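Local atomic coordinates of putative metal resistance protein (Proteus mirabilis, PDB entry 6C29), a protein that probably acts as a protein-disulfide reductase (ScsB) and, through its tandem immunoglobulin-fold N-terminal periplasmic domain, primes the disulfide isomerase activity of ScsC. Residues Ala16-Thr21 with Tyr123-Asp128; Lys31-Val36 with Glu90-Ile95; Tyr45-Gly50 with Trp69-Pro74; Lys98-Asp103 with Leu127-Pro132. One frame throughout, in Å; residues are numbered along the deposited sequence. Where two conformers were deposited one is given.

All four contacts lie in the first immunoglobulin-fold domain and show how its sheets and loops are joined. Contact 1 joins an early and a late strand of the domain, setting strand 16-24 of one sheet over strand 118-128 of the other. Nested inside that loop, contact 2 pairs strands 30-38 and 90-97 in the same sheet as strand 16-24, its centre about 10 Å from that of contact 1. Contact 3 is nested deeper still (centres about 12 Å apart), near the centre of the chain, beside the second domain. Contact 4 follows contact 2, shares Leu-127 and Asp-128 with contact 1, and lies at the far end from contact 3, centres about 26 Å apart.

Contact 1: Ala16-Thr21 with Tyr123-Asp128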
# COMPACT_ATOMS: atom_id res chain seq x y z
N ALA A 16 -15.99 1.32 9.92
CA ALA A 16 -14.73 2.05 9.86
C ALA A 16 -14.80 3.35 10.62
O ALA A 16 -15.84 3.99 10.70
CB ALA A 16 -14.33 2.32 8.42
N GLN A 17 -13.67 3.74 11.18
CA GLN A 17 -13.49 5.07 11.72
C GLN A 17 -12.15 5.57 11.16
O GLN A 17 -11.21 4.77 11.06
CB GLN A 17 -13.40 5.07 13.23
CG GLN A 17 -14.38 4.34 14.06
CD GLN A 17 -13.99 4.57 15.51
OE1 GLN A 17 -13.54 3.65 16.19
NE2 GLN A 17 -14.08 5.81 15.95
N VAL A 18 -12.06 6.87 10.87
CA VAL A 18 -10.80 7.42 10.38
C VAL A 18 -10.44 8.70 11.09
O VAL A 18 -11.29 9.41 11.61
CB VAL A 18 -10.81 7.68 8.84
CG1 VAL A 18 -11.32 6.43 8.05
CG2 VAL A 18 -11.63 8.90 8.49
N ARG A 19 -9.15 8.96 11.17
CA ARG A 19 -8.64 10.15 11.83
C ARG A 19 -7.43 10.64 11.08
O ARG A 19 -6.57 9.84 10.75
CB ARG A 19 -8.25 9.85 13.27
CG ARG A 19 -7.56 11.04 14.00
CD ARG A 19 -7.30 10.69 15.48
NE ARG A 19 -6.58 11.73 16.23
CZ ARG A 19 -5.40 11.57 16.84
NH1 ARG A 19 -4.74 10.41 16.77
NH2 ARG A 19 -4.88 12.58 17.52
N ALA A 20 -7.34 11.95 10.83
CA ALA A 20 -6.16 12.54 10.24
C ALA A 20 -5.58 13.60 11.16
O ALA A 20 -6.33 14.37 11.78
CB ALA A 20 -6.47 13.13 8.90
N THR A 21 -4.26 13.62 11.24
CA THR A 21 -3.52 14.61 11.99
C THR A 21 -2.39 15.12 11.11
O THR A 21 -2.00 14.44 10.17
CB THR A 21 -2.94 14.05 13.27
OG1 THR A 21 -2.16 12.88 12.98
CG2 THR A 21 -4.07 13.71 14.25
N TYR A 123 -14.96 10.41 3.32
CA TYR A 123 -14.72 11.09 4.59
C TYR A 123 -14.13 12.46 4.31
O TYR A 123 -13.13 12.57 3.61
CB TYR A 123 -13.78 10.28 5.48
CG TYR A 123 -14.35 8.97 5.94
CD1 TYR A 123 -14.28 7.84 5.15
CD2 TYR A 123 -14.96 8.84 7.17
CE1 TYR A 123 -14.83 6.64 5.55
CE2 TYR A 123 -15.51 7.66 7.57
CZ TYR A 123 -15.43 6.55 6.77
OH TYR A 123 -15.97 5.34 7.15
N SER A 124 -14.72 13.52 4.87
CA SER A 124 -14.19 14.86 4.68
C SER A 124 -13.18 15.16 5.76
O SER A 124 -13.51 15.13 6.96
CB SER A 124 -15.32 15.88 4.70
OG SER A 124 -16.16 15.69 3.59
N LEU A 125 -11.95 15.42 5.33
CA LEU A 125 -10.82 15.70 6.22
C LEU A 125 -10.57 17.20 6.20
O LEU A 125 -10.19 17.74 5.20
CB LEU A 125 -9.58 14.92 5.76
CG LEU A 125 -9.80 13.45 5.51
CD1 LEU A 125 -8.49 12.86 4.98
CD2 LEU A 125 -10.29 12.75 6.79
N ASN A 126 -10.77 17.86 7.33
CA ASN A 126 -10.53 19.28 7.46
C ASN A 126 -9.47 19.50 8.52
O ASN A 126 -9.65 19.16 9.69
CB ASN A 126 -11.86 19.97 7.81
CG ASN A 126 -12.93 19.71 6.75
OD1 ASN A 126 -12.72 19.95 5.56
ND2 ASN A 126 -14.07 19.19 7.18
N LEU A 127 -8.34 20.05 8.09
CA LEU A 127 -7.16 20.25 8.97
C LEU A 127 -6.78 21.72 9.04
O LEU A 127 -6.61 22.38 8.01
CB LEU A 127 -5.97 19.44 8.45
CG LEU A 127 -6.14 17.91 8.45
CD1 LEU A 127 -5.20 17.26 7.46
CD2 LEU A 127 -5.89 17.41 9.84
N ASP A 128 -6.65 22.23 10.27
CA ASP A 128 -6.21 23.60 10.49
C ASP A 128 -4.73 23.59 10.84
O ASP A 128 -4.35 23.25 11.95
CB ASP A 128 -7.04 24.26 11.60
CG ASP A 128 -6.67 25.74 11.84
OD1 ASP A 128 -5.70 26.24 11.23
OD2 ASP A 128 -7.38 26.40 12.64
O HOH W 1 -17.71 5.23 9.19
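Val-18 presses both of its methyl groups against Tyr-123, and this is the tight part of the contact. CG1 stands over the middle of the phenol ring in a CH-pi contact, 4.2 Å from the ring centroid and 4° off the ring normal. CG2 bears on the root of the same ring and comes within 3.6 Å of Tyr-123 CD2. With Tyr-123 CG anti to the carbonyl carbon (chi1 -66°), the ring starts out on the valine's side, and its further rotation turns a face to CG1. Leu-111, from strand 104-114, touches both residues. The strands meet face to face rather than as neighbours: their axes approach to 7.9 Å with an angle of 26° between directions, the aligned packing of two sheets in the beta-sandwich of an immunoglobulin fold. Farther along, the packing is looser. Ala-20 CB is 4.4 Å from Leu-125 CD2, and Leu-127 CD2 makes its nearer approach not to that methyl but to the backbone, 3.6 Å from Ala-20 O. At the opposite end the apolar layer gives way to water. Ala-16 CB touches the phenol oxygen, Tyr-123 OH, at 3.7 Å, and a single water lying in the ring plane links the strands. It accepts from Tyr-123 OH at 2.7 Å while donating to Ala-16 O, which fixes the direction of the phenol proton.

Contact 2: Lys31-Val36 with Glu90-Ile95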
# COMPACT_ATOMS: atom_id res chain seq x y z
N LYS A 31 3.20 17.01 6.76
CA LYS A 31 3.15 15.59 7.07
C LYS A 31 1.76 15.31 7.62
O LYS A 31 1.27 16.06 8.48
CB LYS A 31 4.22 15.22 8.09
CG LYS A 31 5.62 15.26 7.52
CD LYS A 31 6.70 15.13 8.59
CE LYS A 31 6.66 13.84 9.38
NZ LYS A 31 7.82 13.84 10.30
N ILE A 32 1.13 14.25 7.11
CA ILE A 32 -0.21 13.84 7.49
C ILE A 32 -0.18 12.37 7.88
O ILE A 32 0.44 11.55 7.18
CB ILE A 32 -1.18 14.06 6.33
CG1 ILE A 32 -1.24 15.55 5.99
CG2 ILE A 32 -2.55 13.56 6.65
CD1 ILE A 32 -1.51 15.77 4.57
N LEU A 33 -0.85 12.01 8.96
CA LEU A 33 -1.09 10.63 9.31
C LEU A 33 -2.54 10.35 9.17
O LEU A 33 -3.36 11.01 9.81
CB LEU A 33 -0.66 10.31 10.74
CG LEU A 33 0.82 10.15 10.96
CD1 LEU A 33 1.12 10.05 12.44
CD2 LEU A 33 1.33 8.88 10.25
N LEU A 34 -2.89 9.38 8.36
CA LEU A 34 -4.26 8.95 8.18
C LEU A 34 -4.45 7.60 8.86
O LEU A 34 -3.95 6.60 8.38
CB LEU A 34 -4.61 8.84 6.71
CG LEU A 34 -5.99 8.31 6.43
CD1 LEU A 34 -7.04 9.29 6.95
CD2 LEU A 34 -6.16 8.09 4.93
N GLU A 35 -5.16 7.56 9.98
CA GLU A 35 -5.42 6.33 10.71
C GLU A 35 -6.78 5.78 10.28
O GLU A 35 -7.76 6.52 10.17
CB GLU A 35 -5.47 6.58 12.22
CG GLU A 35 -4.18 7.14 12.80
CD GLU A 35 -4.39 7.62 14.23
OE1 GLU A 35 -4.31 6.78 15.18
OE2 GLU A 35 -4.71 8.81 14.41
N VAL A 36 -6.82 4.47 10.04
CA VAL A 36 -8.03 3.77 9.69
C VAL A 36 -8.22 2.60 10.63
O VAL A 36 -7.34 1.75 10.72
CB VAL A 36 -8.00 3.27 8.26
CG1 VAL A 36 -9.26 2.54 7.94
CG2 VAL A 36 -7.80 4.43 7.29
N GLU A 90 -6.50 -2.54 11.35
CA GLU A 90 -6.14 -1.15 11.38
C GLU A 90 -4.92 -0.89 10.55
O GLU A 90 -4.09 -1.79 10.38
CB GLU A 90 -5.91 -0.67 12.81
CG GLU A 90 -4.91 -1.47 13.55
CD GLU A 90 -4.80 -0.94 14.96
OE1 GLU A 90 -4.02 0.03 15.13
OE2 GLU A 90 -5.55 -1.44 15.86
N VAL A 91 -4.83 0.30 9.98
CA VAL A 91 -3.68 0.69 9.22
C VAL A 91 -3.50 2.20 9.35
O VAL A 91 -4.48 2.93 9.50
CB VAL A 91 -3.83 0.27 7.74
CG1 VAL A 91 -5.08 0.88 7.10
CG2 VAL A 91 -2.61 0.62 6.93
N VAL A 92 -2.26 2.67 9.31
CA VAL A 92 -1.94 4.10 9.36
C VAL A 92 -1.09 4.48 8.17
O VAL A 92 -0.01 3.93 7.99
CB VAL A 92 -1.17 4.47 10.64
CG1 VAL A 92 -0.93 5.99 10.69
CG2 VAL A 92 -1.93 4.05 11.85
N PHE A 93 -1.59 5.40 7.34
CA PHE A 93 -0.91 5.85 6.15
C PHE A 93 -0.17 7.16 6.42
O PHE A 93 -0.81 8.17 6.68
CB PHE A 93 -1.91 6.05 5.00
CG PHE A 93 -2.67 4.81 4.62
CD1 PHE A 93 -2.05 3.80 3.94
CD2 PHE A 93 -4.02 4.66 4.94
CE1 PHE A 93 -2.72 2.66 3.59
CE2 PHE A 93 -4.70 3.51 4.59
CZ PHE A 93 -4.05 2.51 3.90
N PRO A 94 1.17 7.15 6.37
CA PRO A 94 1.91 8.42 6.35
C PRO A 94 1.89 9.04 4.96
O PRO A 94 2.14 8.33 3.98
CB PRO A 94 3.33 8.02 6.75
CG PRO A 94 3.34 6.50 6.86
CD PRO A 94 2.07 6.00 6.26
N ILE A 95 1.59 10.32 4.90
CA ILE A 95 1.45 11.08 3.68
C ILE A 95 2.29 12.35 3.82
O ILE A 95 2.44 12.89 4.93
CB ILE A 95 -0.02 11.42 3.43
CG1 ILE A 95 -0.83 10.13 3.27
CG2 ILE A 95 -0.16 12.29 2.21
CD1 ILE A 95 -2.29 10.31 3.48
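Six backbone hydrogen bonds join Lys-31-Val-36 to Glu-90-Ile-95, grouped as three reciprocal pairs: Ile-32 with Ile-95, Leu-34 with Phe-93, and Val-36 with Val-91. This is regular antiparallel pairing at the middle of a four-stranded sheet of the immunoglobulin fold, with strands 16-24 and 68-69 lying beyond on the two sides. The bond from Leu-34 N to Phe-93 O measures 2.9 Å and is almost straight, 173° at the hydrogen. That from Val-36 N to Val-91 O meets its acceptor nearly head-on, with a C=O...N angle of 175°. Weaker CA-H...O contacts fill the intervals, for instance Val-92 CA to Leu-34 O at 3.4 Å.

Outward from the backbone, the two faces differ. Ile-32, Leu-34, Val-36, Val-91, Phe-93 and Ile-95 turn to the sandwich interior, where Ile-58 of strand 57-60 packs on Leu-34 and Ile-95. There Leu-34 and Phe-93 run alongside each other in the same direction, with CD2 of Leu-34 4.0 Å from CD2 of Phe-93. The other face carries Leu-33, Glu-35, Val-92 and Pro-94, partly covered by helix 137-145. Glu-35 runs beside Val-92, its CG 3.9 Å from Val-92 CG2, while its carboxylate makes a salt bridge with Arg-19 on the adjoining strand. Leu-33 CG is anti to the carbonyl carbon (chi1 -77°), and the branch beyond it leans across the strands until Leu-33 CD2 rests 3.7 Å from Val-92 CG1.

Contact 3: Tyr45-Gly50 with Trp69-Pro74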
# COMPACT_ATOMS: atom_id res chain seq x y z
N TYR A 45 -7.58 -1.75 1.32
CA TYR A 45 -6.73 -2.25 0.25
C TYR A 45 -5.40 -1.55 0.13
O TYR A 45 -5.22 -0.42 0.53
CB TYR A 45 -7.45 -2.09 -1.06
CG TYR A 45 -8.72 -2.87 -1.26
CD1 TYR A 45 -8.70 -4.13 -1.82
CD2 TYR A 45 -9.94 -2.30 -0.94
CE1 TYR A 45 -9.88 -4.84 -2.05
CE2 TYR A 45 -11.11 -2.98 -1.18
CZ TYR A 45 -11.07 -4.26 -1.74
OH TYR A 45 -12.24 -4.93 -1.98
N TRP A 46 -4.47 -2.27 -0.46
CA TRP A 46 -3.17 -1.76 -0.83
C TRP A 46 -3.26 -0.99 -2.14
O TRP A 46 -4.32 -0.96 -2.77
CB TRP A 46 -2.21 -2.93 -0.93
CG TRP A 46 -0.74 -2.66 -1.07
CD1 TRP A 46 0.01 -1.80 -0.34
CD2 TRP A 46 0.17 -3.32 -1.96
NE1 TRP A 46 1.33 -1.86 -0.73
CE2 TRP A 46 1.45 -2.79 -1.71
CE3 TRP A 46 0.03 -4.31 -2.95
CZ2 TRP A 46 2.57 -3.19 -2.40
CZ3 TRP A 46 1.18 -4.72 -3.63
CH2 TRP A 46 2.43 -4.16 -3.34
N ARG A 47 -2.14 -0.44 -2.58
CA ARG A 47 -2.14 0.32 -3.83
C ARG A 47 -2.50 -0.53 -5.04
O ARG A 47 -3.02 -0.02 -6.04
CB ARG A 47 -0.79 0.99 -4.05
CG ARG A 47 0.34 0.03 -4.23
CD ARG A 47 1.67 0.76 -4.37
NE ARG A 47 2.69 -0.23 -4.59
CZ ARG A 47 3.84 -0.32 -3.93
NH1 ARG A 47 4.17 0.61 -3.01
NH2 ARG A 47 4.66 -1.31 -4.20
N SER A 48 -2.17 -1.83 -4.99
CA SER A 48 -2.59 -2.84 -5.97
C SER A 48 -3.52 -3.80 -5.26
O SER A 48 -3.10 -4.71 -4.58
CB SER A 48 -1.39 -3.58 -6.54
OG SER A 48 -0.61 -2.68 -7.33
N PRO A 49 -4.82 -3.57 -5.37
CA PRO A 49 -5.75 -4.25 -4.48
C PRO A 49 -6.02 -5.69 -4.84
O PRO A 49 -6.49 -6.44 -3.99
CB PRO A 49 -7.02 -3.42 -4.65
CG PRO A 49 -6.92 -2.86 -6.02
CD PRO A 49 -5.47 -2.59 -6.24
N GLY A 50 -5.73 -6.05 -6.09
CA GLY A 50 -6.14 -7.31 -6.65
C GLY A 50 -7.47 -7.13 -7.38
O GLY A 50 -8.11 -6.07 -7.32
N TRP A 69 2.32 9.22 -0.88
CA TRP A 69 1.51 8.35 -0.04
C TRP A 69 2.35 7.11 0.25
O TRP A 69 2.71 6.35 -0.65
CB TRP A 69 0.21 7.96 -0.73
CG TRP A 69 -0.75 7.11 0.03
CD1 TRP A 69 -0.52 5.84 0.50
CD2 TRP A 69 -2.10 7.42 0.37
NE1 TRP A 69 -1.65 5.36 1.12
CE2 TRP A 69 -2.63 6.32 1.06
CE3 TRP A 69 -2.91 8.55 0.17
CZ2 TRP A 69 -3.94 6.28 1.53
CZ3 TRP A 69 -4.20 8.52 0.64
CH2 TRP A 69 -4.70 7.39 1.32
N HIS A 70 2.72 6.94 1.51
CA HIS A 70 3.57 5.82 1.88
C HIS A 70 2.66 4.67 2.24
O HIS A 70 1.72 4.80 3.02
CB HIS A 70 4.47 6.16 3.07
CG HIS A 70 5.39 7.30 2.84
ND1 HIS A 70 6.62 7.16 2.24
CD2 HIS A 70 5.29 8.61 3.18
CE1 HIS A 70 7.22 8.34 2.20
NE2 HIS A 70 6.44 9.23 2.76
N TRP A 71 2.91 3.52 1.64
CA TRP A 71 2.07 2.37 1.85
C TRP A 71 2.70 1.39 2.83
O TRP A 71 3.75 0.82 2.53
CB TRP A 71 1.79 1.65 0.54
CG TRP A 71 0.99 2.44 -0.43
CD1 TRP A 71 1.46 3.27 -1.40
CD2 TRP A 71 -0.44 2.49 -0.52
NE1 TRP A 71 0.41 3.84 -2.10
CE2 TRP A 71 -0.77 3.38 -1.57
CE3 TRP A 71 -1.48 1.89 0.20
CZ2 TRP A 71 -2.10 3.66 -1.91
CZ3 TRP A 71 -2.79 2.16 -0.16
CH2 TRP A 71 -3.09 3.05 -1.18
N PRO A 72 2.09 1.17 3.98
CA PRO A 72 2.59 0.15 4.88
C PRO A 72 2.62 -1.20 4.20
O PRO A 72 1.82 -1.47 3.27
CB PRO A 72 1.61 0.19 6.05
CG PRO A 72 1.09 1.62 6.01
CD PRO A 72 0.95 1.90 4.57
N SER A 73 3.53 -2.04 4.65
CA SER A 73 3.69 -3.34 4.06
C SER A 73 2.34 -4.07 4.11
O SER A 73 1.74 -4.13 5.19
CB SER A 73 4.79 -4.11 4.80
OG SER A 73 5.21 -5.21 4.03
N PRO A 74 1.85 -4.63 2.98
CA PRO A 74 0.49 -5.20 2.97
C PRO A 74 0.43 -6.65 3.40
O PRO A 74 1.44 -7.30 3.67
CB PRO A 74 0.09 -5.07 1.50
CG PRO A 74 1.40 -5.34 0.78
CD PRO A 74 2.44 -4.64 1.62
O HOH W 2 3.86 -1.14 0.43
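Trp-46 and Trp-71 stand almost perpendicular, their five-membered rings inclined at 84° with centroids 5.6 Å apart, an oblique pairing that leaves the faces of both indoles to other groups. Pro-74 takes one face of Trp-46: its CG sits over the ring, 3.6 Å from the centroid of the five-membered part, in a CH-pi contact. Arg-47 CG lies over the opposite face, sandwiching the indole between proline and arginine. Trp-71 is sandwiched in turn, with Trp-69 CD1 over one face and Arg-47 over the other, where Arg-47 CB comes within 3.4 Å of Trp-71 CE2. One arginine serves both indoles: CB meets Trp-71, and with CG between backbone N and carbonyl carbon (chi1 64°) that atom comes over Trp-46. The loops so joined, after strands 43-45 and 68-69, belong to the first immunoglobulin-fold domain at the side facing its tandem partner. Arg-47 NH2 makes a salt bridge to Asp-186 of the second domain, and Val-230, also of that domain, touches Trp-46. The guanidinium plane stands 88° from the Trp-71 ring, whose CD1 lies at its edge. Polar needs are met unevenly. A water in the plane of the Trp-46 ring accepts from Trp-46 NE1 at 2.9 Å and donates to Trp-71 O, whereas Tyr-45 O, buried 3.6 Å from Trp-71 CZ3, has no hydrogen-bonding partner in the model.

Contact 4: Lys98-Asp103 with Leu127-Pro132; sequences KSVDSD and LDLNEP
The carboxylate of Asp-103 and the amide of Asn-130 meet with their planes 54° apart, neither stacked nor perpendicular. Asp-103 CB lies off one face of the amide, displaced toward the edge between OD1 and ND2 and 3.3 Å from Asn-130 ND2, and the same nitrogen gives a weak hydrogen bond to Asp-103 OD2, also at 3.3 Å. The two OD1 atoms, both acceptors, come to 3.5 Å without bonding; that of Asp-103 has instead a long, weak ion pair with Lys-24. A third flat group, the Asp-128 carboxylate, is approached from above its plane: the Asn-130 backbone N donates to Asp-128 OD1 at 3.1 Å. The Asp-128 CG is anti to its own backbone N (chi1 -177°), which starts the side chain back toward the turn.

A backbone bond also crosses the contact. Leu-129 N donates to Asp-103 O at 2.7 Å, close to the C=O direction but bent to 145° at the hydrogen. Leu-129 CB packs against the same oxygen at 3.2 Å, while farther in Leu-129 CD1 touches Val-100 CG1 at 4.2 Å; Val-30 lies against both residues. Strand 118-128 thus ends in a type I beta turn from Asp-128 to Glu-131, with an Asx turn at its start, bonded to the loop that carries the chain from one sheet of the immunoglobulin-fold sandwich to the other.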
# COMPACT_ATOMS: atom_id res chain seq x y z
N LYS A 98 3.90 18.84 -0.41
CA LYS A 98 4.71 20.06 -0.55
C LYS A 98 3.90 21.20 -1.16
O LYS A 98 2.84 20.98 -1.76
CB LYS A 98 5.97 19.79 -1.37
CG LYS A 98 6.96 18.89 -0.64
CD LYS A 98 8.20 18.70 -1.47
CE LYS A 98 9.20 17.82 -0.75
NZ LYS A 98 10.34 17.52 -1.67
N SER A 99 4.35 22.42 -0.92
CA SER A 99 3.75 23.62 -1.50
C SER A 99 2.27 23.76 -1.18
O SER A 99 1.45 24.02 -2.08
CB SER A 99 3.92 23.59 -3.02
OG SER A 99 5.27 23.36 -3.37
N VAL A 100 1.94 23.61 0.09
CA VAL A 100 0.61 23.95 0.55
C VAL A 100 0.65 25.44 0.86
O VAL A 100 1.35 25.85 1.77
CB VAL A 100 0.20 23.16 1.80
CG1 VAL A 100 -1.15 23.61 2.33
CG2 VAL A 100 0.19 21.67 1.48
N ASP A 101 -0.06 26.24 0.07
CA ASP A 101 0.01 27.69 0.24
C ASP A 101 -0.94 28.20 1.33
O ASP A 101 -0.90 29.36 1.73
CB ASP A 101 -0.23 28.41 -1.08
CG ASP A 101 -1.54 28.05 -1.73
OD1 ASP A 101 -2.55 27.90 -1.01
OD2 ASP A 101 -1.53 27.94 -2.98
N SER A 102 -1.75 27.30 1.87
CA SER A 102 -2.83 27.65 2.76
C SER A 102 -2.55 27.14 4.16
O SER A 102 -1.78 26.21 4.36
CB SER A 102 -4.14 27.03 2.25
OG SER A 102 -5.22 27.35 3.11
N ASP A 103 -3.20 27.75 5.14
CA ASP A 103 -3.08 27.31 6.52
C ASP A 103 -4.13 26.23 6.77
O ASP A 103 -4.19 25.64 7.85
CB ASP A 103 -3.24 28.47 7.50
CG ASP A 103 -2.11 29.51 7.38
OD1 ASP A 103 -0.95 29.11 7.12
OD2 ASP A 103 -2.37 30.72 7.56
N LEU A 127 -8.34 20.05 8.09
CA LEU A 127 -7.16 20.25 8.97
C LEU A 127 -6.78 21.72 9.04
O LEU A 127 -6.61 22.38 8.01
CB LEU A 127 -5.97 19.44 8.45
CG LEU A 127 -6.14 17.91 8.45
CD1 LEU A 127 -5.20 17.26 7.46
CD2 LEU A 127 -5.89 17.41 9.84
N ASP A 128 -6.65 22.23 10.27
CA ASP A 128 -6.21 23.60 10.49
C ASP A 128 -4.73 23.59 10.84
O ASP A 128 -4.35 23.25 11.95
CB ASP A 128 -7.04 24.26 11.60
CG ASP A 128 -6.67 25.74 11.84
OD1 ASP A 128 -5.70 26.24 11.23
OD2 ASP A 128 -7.38 26.40 12.64
N LEU A 129 -3.89 23.93 9.86
CA LEU A 129 -2.46 23.78 10.02
C LEU A 129 -1.83 24.91 10.85
O LEU A 129 -0.63 24.89 11.12
CB LEU A 129 -1.80 23.71 8.65
CG LEU A 129 -2.27 22.57 7.75
CD1 LEU A 129 -1.62 22.60 6.38
CD2 LEU A 129 -1.99 21.25 8.40
N ASN A 130 -2.65 25.85 11.33
CA ASN A 130 -2.17 26.87 12.26
C ASN A 130 -2.21 26.37 13.69
O ASN A 130 -1.70 27.03 14.60
CB ASN A 130 -3.02 28.14 12.16
CG ASN A 130 -2.63 29.02 11.00
OD1 ASN A 130 -1.47 29.02 10.56
ND2 ASN A 130 -3.60 29.78 10.48
N GLU A 131 -2.89 25.24 13.89
CA GLU A 131 -2.91 24.57 15.18
C GLU A 131 -1.74 23.57 15.23
O GLU A 131 -1.36 22.99 14.21
CB GLU A 131 -4.24 23.87 15.40
CG GLU A 131 -5.47 24.77 15.35
CD GLU A 131 -5.58 25.71 16.55
OE1 GLU A 131 -4.73 25.62 17.46
OE2 GLU A 131 -6.53 26.52 16.59
N PRO A 132 -1.18 23.37 16.42
CA PRO A 132 -0.07 22.44 16.59
C PRO A 132 -0.49 20.99 16.38
O PRO A 132 -1.63 20.62 16.68
CB PRO A 132 0.38 22.68 18.03
CG PRO A 132 -0.84 23.21 18.72
CD PRO A 132 -1.56 24.02 17.69